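Local coordinates for protein glucose-6-phosphate dehydrogenase (Trypanosoma cruzi, PDB 5AQ1) that catalyses the NADP-dependent oxidation of glucose 6-phosphate to 6-phosphogluconolactone, the first step of the pentose phosphate pathway, at residues 65-70 / 129-134. Residues are numbered along the deposited sequence; the frame is centred on the assembly and turned at random.
Sequences DVNILG and LRMEEA
Met131 reaches from helix 118-134 to strand 67-72 and touches two of its residues, Asn67 and Leu69. Nearest the backbone, CB meets the amide oxygen of the asparagine: Met131 CB lies 3.6 Å from Asn67 OD1. CG comes next and sits against the amide group, with Met131 CG 3.9 Å from Asn67 CG and 4.0 Å from Asn67 ND2. The sulfur lies beside the root of the same side chain, Met131 SD being 3.8 Å from Asn67 CB. The methyl has its nearest partners on Leu69 instead. Met131 CE stands 4.2 Å from both Leu69 CB and Leu69 CD1. An extended chain beyond CG (chi2 168°, chi3 171°) gives the methionine the length to pass from one residue to the other. Asn67 and Leu69 are alternate residues of the strand, and both turn their CB toward the helix. Ile68, between them, faces away and packs on Ile108.

The contact joins a strand to a helix that packs on one face of the parallel sheet in the coenzyme-binding, Rossmann-type domain. Leu69 also touches Leu124 and Arg127 of this helix, and Met131 touches Ser109 of the neighbouring strand. The bound NADPH is about 13 Å from the side chain of Leu69. No hydrogen bond or salt bridge links the two segments. The contact therefore rests on van der Waals packing, with CB and CG of the methionine against the amide of Asn67 and its methyl against Leu69, the side chains crossing at a slant.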
loop_
_atom_site.group_PDB
_atom_site.type_symbol
_atom_site.label_atom_id
_atom_site.label_comp_id
_atom_site.label_asym_id
_atom_site.label_seq_id
_atom_site.Cartn_x
_atom_site.Cartn_y
_atom_site.Cartn_z
ATOM N N ASP B 65 -37.578 25.541 -30.599
ATOM C CA ASP B 65 -37.768 26.980 -30.829
ATOM C C ASP B 65 -36.602 27.855 -30.324
ATOM O O ASP B 65 -36.798 29.026 -29.993
ATOM C CB ASP B 65 -39.105 27.452 -30.229
ATOM C CG ASP B 65 -39.200 27.235 -28.721
ATOM O OD1 ASP B 65 -38.284 26.631 -28.116
ATOM O OD2 ASP B 65 -40.212 27.671 -28.138
ATOM N N VAL B 66 -35.394 27.296 -30.293
ATOM C CA VAL B 66 -34.195 28.066 -29.968
ATOM C C VAL B 66 -33.927 29.126 -31.035
ATOM O O VAL B 66 -34.292 28.955 -32.197
ATOM C CB VAL B 66 -32.948 27.156 -29.839
ATOM C CG1 VAL B 66 -32.518 26.595 -31.193
ATOM C CG2 VAL B 66 -31.788 27.905 -29.191
ATOM N N ASN B 67 -33.288 30.218 -30.630
ATOM C CA ASN B 67 -32.853 31.249 -31.561
ATOM C C ASN B 67 -31.341 31.377 -31.558
ATOM O O ASN B 67 -30.735 31.612 -30.517
ATOM C CB ASN B 67 -33.488 32.584 -31.198
ATOM C CG ASN B 67 -34.914 32.696 -31.694
ATOM O OD1 ASN B 67 -35.854 32.731 -30.906
ATOM N ND2 ASN B 67 -35.080 32.744 -33.012
ATOM N N ILE B 68 -30.742 31.211 -32.732
ATOM C CA ILE B 68 -29.304 31.343 -32.897
ATOM C C ILE B 68 -29.060 32.595 -33.725
ATOM O O ILE B 68 -29.516 32.691 -34.866
ATOM C CB ILE B 68 -28.705 30.102 -33.586
ATOM C CG1 ILE B 68 -28.984 28.853 -32.744
ATOM C CG2 ILE B 68 -27.204 30.271 -33.792
ATOM C CD1 ILE B 68 -28.830 27.551 -33.497
ATOM N N LEU B 69 -28.346 33.552 -33.139
ATOM C CA LEU B 69 -28.122 34.852 -33.764
ATOM C C LEU B 69 -26.636 35.088 -34.013
ATOM O O LEU B 69 -25.848 35.190 -33.075
ATOM C CB LEU B 69 -28.705 35.955 -32.875
ATOM C CG LEU B 69 -28.424 37.431 -33.188
ATOM C CD1 LEU B 69 -28.925 37.814 -34.570
ATOM C CD2 LEU B 69 -29.045 38.329 -32.125
ATOM N N GLY B 70 -26.260 35.160 -35.286
ATOM C CA GLY B 70 -24.902 35.519 -35.667
ATOM C C GLY B 70 -24.714 37.018 -35.576
ATOM O O GLY B 70 -25.630 37.779 -35.891
ATOM N N LEU B 129 -34.425 40.812 -27.635
ATOM C CA LEU B 129 -35.745 41.063 -27.049
ATOM C C LEU B 129 -36.877 40.627 -27.979
ATOM O O LEU B 129 -37.843 40.014 -27.529
ATOM C CB LEU B 129 -35.926 42.544 -26.697
ATOM C CG LEU B 129 -35.278 43.085 -25.418
ATOM C CD1 LEU B 129 -35.420 44.604 -25.365
ATOM C CD2 LEU B 129 -35.855 42.444 -24.160
ATOM N N ARG B 130 -36.759 40.959 -29.264
ATOM C CA ARG B 130 -37.739 40.531 -30.270
ATOM C C ARG B 130 -37.913 39.020 -30.302
ATOM O O ARG B 130 -39.031 38.515 -30.398
ATOM C CB ARG B 130 -37.341 40.995 -31.679
ATOM C CG ARG B 130 -37.870 42.371 -32.011
ATOM C CD ARG B 130 -37.640 42.735 -33.466
ATOM N NE ARG B 130 -37.866 44.162 -33.671
ATOM C CZ ARG B 130 -36.951 45.113 -33.495
ATOM N NH1 ARG B 130 -35.707 44.813 -33.113
ATOM N NH2 ARG B 130 -37.284 46.386 -33.704
ATOM N N MET B 131 -36.791 38.312 -30.253
ATOM C CA MET B 131 -36.797 36.855 -30.253
ATOM C C MET B 131 -37.395 36.301 -28.958
ATOM O O MET B 131 -38.152 35.331 -28.989
ATOM C CB MET B 131 -35.378 36.315 -30.458
ATOM C CG MET B 131 -34.803 36.588 -31.842
ATOM S SD MET B 131 -33.032 36.257 -31.954
ATOM C CE MET B 131 -32.783 36.428 -33.721
ATOM N N GLU B 132 -37.064 36.929 -27.834
ATOM C CA GLU B 132 -37.584 36.512 -26.531
ATOM C C GLU B 132 -39.096 36.710 -26.402
ATOM O O GLU B 132 -39.785 35.864 -25.844
ATOM C CB GLU B 132 -36.866 37.257 -25.412
ATOM C CG GLU B 132 -35.419 36.825 -25.232
ATOM C CD GLU B 132 -34.692 37.617 -24.160
ATOM O OE1 GLU B 132 -35.078 38.785 -23.921
ATOM O OE2 GLU B 132 -33.733 37.084 -23.566
ATOM N N GLU B 133 -39.606 37.825 -26.918
ATOM C CA GLU B 133 -41.046 38.096 -26.894
ATOM C C GLU B 133 -41.826 37.082 -27.739
ATOM O O GLU B 133 -42.965 36.740 -27.412
ATOM C CB GLU B 133 -41.352 39.519 -27.392
ATOM C CG GLU B 133 -40.796 40.670 -26.557
ATOM C CD GLU B 133 -40.982 40.506 -25.058
ATOM O OE1 GLU B 133 -42.067 40.047 -24.642
ATOM O OE2 GLU B 133 -40.038 40.836 -24.297
ATOM N N ALA B 134 -41.208 36.608 -28.821
ATOM C CA ALA B 134 -41.844 35.654 -29.733
ATOM C C ALA B 134 -41.883 34.233 -29.173
ATOM O O ALA B 134 -42.593 33.382 -29.702
ATOM C CB ALA B 134 -41.143 35.666 -31.086
#